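Local coordinates for 3-Hydroxyacyl-CoA dehydrogenase (Ralstonia eutropha H16, PDB 4PZC), which catalyses the NAD-dependent interconversion of (S)-3-hydroxyacyl-CoA, such as 3-hydroxybutyryl-CoA, and the corresponding 3-ketoacyl-CoA, at residues 30-35 with 75-80. Residues are numbered along the deposited sequence; the frame is centred on the assembly and turned at random.
Sequences VMVDIS and TSYDDL
Val32 sits in the fork between Tyr77 and Leu80, one methyl group for each. With CG1 anti to the backbone N (chi1 -167°), that methyl meets the tyrosine ring obliquely at its CD2 and CE2 atoms, Val32 CG1 lying 3.2 Å from Tyr77 CD2, while Val32 CG2 turns the other way and lies 3.7 Å from Leu80 CD2. The phenol extends past Val32, so that Tyr77 OH comes to 4.0 Å from Ile34 CG2. A face of the same ring carries the carbonyl oxygen of Thr75, placed 3.1 Å above the plane and offset toward the rim. Thr75 closes the contact at the end of the strand: Thr75 CG2 reaches Asp33 O at 3.7 Å and also nears Ser35 O, van der Waals neighbours rather than hydrogen-bond partners. Two residues back, Val30 also points to the loop, but uses CG1 for both of its closest contacts: Val30 CG1 stands 3.6 Å from Asp79 CB and shares Leu80 CD2 with Val32, so one leucine methyl touches both valines. The carboxylate of Asp79 is engaged by Ser74 through OD2. The two segments are thus joined by van der Waals contacts, without hydrogen bonds between them, whereas the strand is bonded through its backbone to strand 5-9, and Met31 to Lys72 of strand 71-72. Asp33, whose side chain starts away from the loop, accepts a bent bond (137°) from Ile34 N through the anti lone pair of OD1, and its OD2 accepts one from Ala11 N in the glycine-rich loop, so each oxygen is engaged once. The loop leading to strand 85-88 therefore packs against the C-terminal end of strand 28-32, the second strand of a Rossmann fold, and the turn that follows, with the acidic, NAD(+)-binding Asp33 directly after its last residue, next to the GxGxxG turn, as is classical for NAD-dependent dehydrogenases.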
ATOM      1  N   VAL A  30     -12.469 -15.122  30.792  1.00 79.03           N
ATOM      2  CA  VAL A  30     -13.536 -14.430  31.525  1.00 85.04           C
ATOM      3  C   VAL A  30     -13.960 -13.197  30.705  1.00 84.29           C
ATOM      4  O   VAL A  30     -13.202 -12.223  30.616  1.00 86.38           O
ATOM      5  CB  VAL A  30     -13.058 -14.006  32.941  1.00 89.12           C
ATOM      6  CG1 VAL A  30     -14.114 -13.185  33.669  1.00 96.00           C
ATOM      7  CG2 VAL A  30     -12.680 -15.220  33.774  1.00 89.62           C
ATOM      8  N   MET A  31     -15.149 -13.231  30.099  1.00 77.78           N
ATOM      9  CA  MET A  31     -15.571 -12.149  29.193  1.00 77.20           C
ATOM     10  C   MET A  31     -16.720 -11.329  29.755  1.00 73.05           C
ATOM     11  O   MET A  31     -17.871 -11.749  29.689  1.00 77.28           O
ATOM     12  CB  MET A  31     -15.973 -12.702  27.823  1.00 79.36           C
ATOM     13  CG  MET A  31     -16.018 -11.639  26.737  1.00 82.39           C
ATOM     14  SD  MET A  31     -17.421 -11.747  25.609  1.00 87.24           S
ATOM     15  CE  MET A  31     -17.092 -13.285  24.769  1.00 87.19           C
ATOM     16  N   VAL A  32     -16.406 -10.140  30.264  1.00 69.05           N
ATOM     17  CA  VAL A  32     -17.382  -9.307  30.964  1.00 66.01           C
ATOM     18  C   VAL A  32     -18.048  -8.322  29.996  1.00 64.14           C
ATOM     19  O   VAL A  32     -17.516  -8.053  28.933  1.00 70.54           O
ATOM     20  CB  VAL A  32     -16.717  -8.559  32.140  1.00 66.70           C
ATOM     21  CG1 VAL A  32     -17.770  -7.954  33.063  1.00 72.63           C
ATOM     22  CG2 VAL A  32     -15.820  -9.495  32.936  1.00 63.06           C
ATOM     23  N   ASP A  33     -19.225  -7.818  30.348  1.00 63.78           N
ATOM     24  CA  ASP A  33     -19.904  -6.730  29.600  1.00 66.68           C
ATOM     25  C   ASP A  33     -21.158  -6.334  30.393  1.00 72.01           C
ATOM     26  O   ASP A  33     -21.640  -7.119  31.214  1.00 85.64           O
ATOM     27  CB  ASP A  33     -20.263  -7.144  28.153  1.00 66.43           C
ATOM     28  CG  ASP A  33     -20.513  -5.942  27.217  1.00 59.73           C
ATOM     29  OD1 ASP A  33     -21.127  -4.954  27.638  1.00 52.82           O
ATOM     30  OD2 ASP A  33     -20.123  -5.989  26.037  1.00 60.16           O
ATOM     31  N   ILE A  34     -21.682  -5.130  30.161  1.00 78.95           N
ATOM     32  CA  ILE A  34     -22.688  -4.534  31.070  1.00 81.91           C
ATOM     33  C   ILE A  34     -24.052  -5.235  31.180  1.00 82.40           C
ATOM     34  O   ILE A  34     -24.666  -5.142  32.231  1.00 83.44           O
ATOM     35  CB  ILE A  34     -22.911  -3.016  30.820  1.00 86.54           C
ATOM     36  CG1 ILE A  34     -23.290  -2.738  29.352  1.00 85.79           C
ATOM     37  CG2 ILE A  34     -21.688  -2.216  31.283  1.00 83.27           C
ATOM     38  CD1 ILE A  34     -23.743  -1.315  29.096  1.00 89.82           C
ATOM     39  N   SER A  35     -24.534  -5.921  30.141  1.00 86.28           N
ATOM     40  CA  SER A  35     -25.779  -6.725  30.265  1.00 88.44           C
ATOM     41  C   SER A  35     -25.553  -8.232  30.048  1.00 90.68           C
ATOM     42  O   SER A  35     -24.472  -8.656  29.615  1.00 93.02           O
ATOM     43  CB  SER A  35     -26.899  -6.193  29.335  1.00 85.13           C
ATOM     44  OG  SER A  35     -26.569  -6.266  27.956  1.00 78.19           O
ATOM     45  N   THR A  75     -21.104 -10.820  34.129  1.00 77.07           N
ATOM     46  CA  THR A  75     -21.323  -9.364  34.282  1.00 83.43           C
ATOM     47  C   THR A  75     -20.686  -8.824  35.562  1.00 84.15           C
ATOM     48  O   THR A  75     -20.729  -7.619  35.818  1.00 81.59           O
ATOM     49  CB  THR A  75     -22.825  -8.964  34.281  1.00 84.97           C
ATOM     50  OG1 THR A  75     -23.446  -9.336  35.520  1.00 90.52           O
ATOM     51  CG2 THR A  75     -23.574  -9.625  33.140  1.00 85.27           C
ATOM     52  N   SER A  76     -20.122  -9.719  36.370  1.00 87.02           N
ATOM     53  CA  SER A  76     -19.431  -9.333  37.587  1.00 92.27           C
ATOM     54  C   SER A  76     -18.005  -9.099  37.183  1.00 89.69           C
ATOM     55  O   SER A  76     -17.366  -9.960  36.586  1.00 96.02           O
ATOM     56  CB  SER A  76     -19.486 -10.442  38.636  1.00 96.34           C
ATOM     57  OG  SER A  76     -20.658 -11.223  38.475  1.00107.34           O
ATOM     58  N   TYR A  77     -17.499  -7.939  37.535  1.00 87.99           N
ATOM     59  CA  TYR A  77     -16.175  -7.543  37.111  1.00 92.80           C
ATOM     60  C   TYR A  77     -15.182  -8.007  38.171  1.00 89.55           C
ATOM     61  O   TYR A  77     -13.967  -7.896  37.986  1.00 83.20           O
ATOM     62  CB  TYR A  77     -16.131  -6.035  36.873  1.00 98.30           C
ATOM     63  CG  TYR A  77     -17.432  -5.522  36.299  1.00111.66           C
ATOM     64  CD1 TYR A  77     -18.521  -5.223  37.143  1.00121.07           C
ATOM     65  CD2 TYR A  77     -17.597  -5.354  34.924  1.00113.52           C
ATOM     66  CE1 TYR A  77     -19.725  -4.765  36.637  1.00120.76           C
ATOM     67  CE2 TYR A  77     -18.802  -4.896  34.403  1.00123.59           C
ATOM     68  CZ  TYR A  77     -19.863  -4.601  35.266  1.00126.96           C
ATOM     69  OH  TYR A  77     -21.065  -4.145  34.774  1.00116.07           O
ATOM     70  N   ASP A  78     -15.713  -8.540  39.277  1.00 89.28           N
ATOM     71  CA  ASP A  78     -14.916  -9.289  40.251  1.00 86.94           C
ATOM     72  C   ASP A  78     -14.402 -10.615  39.670  1.00 81.35           C
ATOM     73  O   ASP A  78     -13.408 -11.152  40.159  1.00 76.96           O
ATOM     74  CB  ASP A  78     -15.706  -9.525  41.549  1.00 88.09           C
ATOM     75  CG  ASP A  78     -15.707  -8.302  42.468  1.00 96.43           C
ATOM     76  OD1 ASP A  78     -14.723  -8.149  43.232  1.00 95.94           O
ATOM     77  OD2 ASP A  78     -16.684  -7.508  42.433  1.00 90.40           O
ATOM     78  N   ASP A  79     -15.038 -11.124  38.611  1.00 78.22           N
ATOM     79  CA  ASP A  79     -14.596 -12.385  37.984  1.00 81.84           C
ATOM     80  C   ASP A  79     -13.186 -12.257  37.392  1.00 82.14           C
ATOM     81  O   ASP A  79     -12.485 -13.241  37.169  1.00 71.44           O
ATOM     82  CB  ASP A  79     -15.625 -12.859  36.940  1.00 79.46           C
ATOM     83  CG  ASP A  79     -16.955 -13.310  37.584  1.00 74.81           C
ATOM     84  OD1 ASP A  79     -17.115 -13.139  38.806  1.00 72.94           O
ATOM     85  OD2 ASP A  79     -17.852 -13.828  36.888  1.00 65.69           O
ATOM     86  N   LEU A  80     -12.769 -11.013  37.204  1.00 91.42           N
ATOM     87  CA  LEU A  80     -11.430 -10.692  36.728  1.00 94.52           C
ATOM     88  C   LEU A  80     -10.329 -10.908  37.777  1.00 92.66           C
ATOM     89  O   LEU A  80      -9.148 -10.741  37.466  1.00 90.16           O
ATOM     90  CB  LEU A  80     -11.408  -9.244  36.210  1.00 91.46           C
ATOM     91  CG  LEU A  80     -12.468  -8.959  35.130  1.00 87.92           C
ATOM     92  CD1 LEU A  80     -12.419  -7.519  34.637  1.00 86.91           C
ATOM     93  CD2 LEU A  80     -12.325  -9.934  33.970  1.00 84.05           C
TER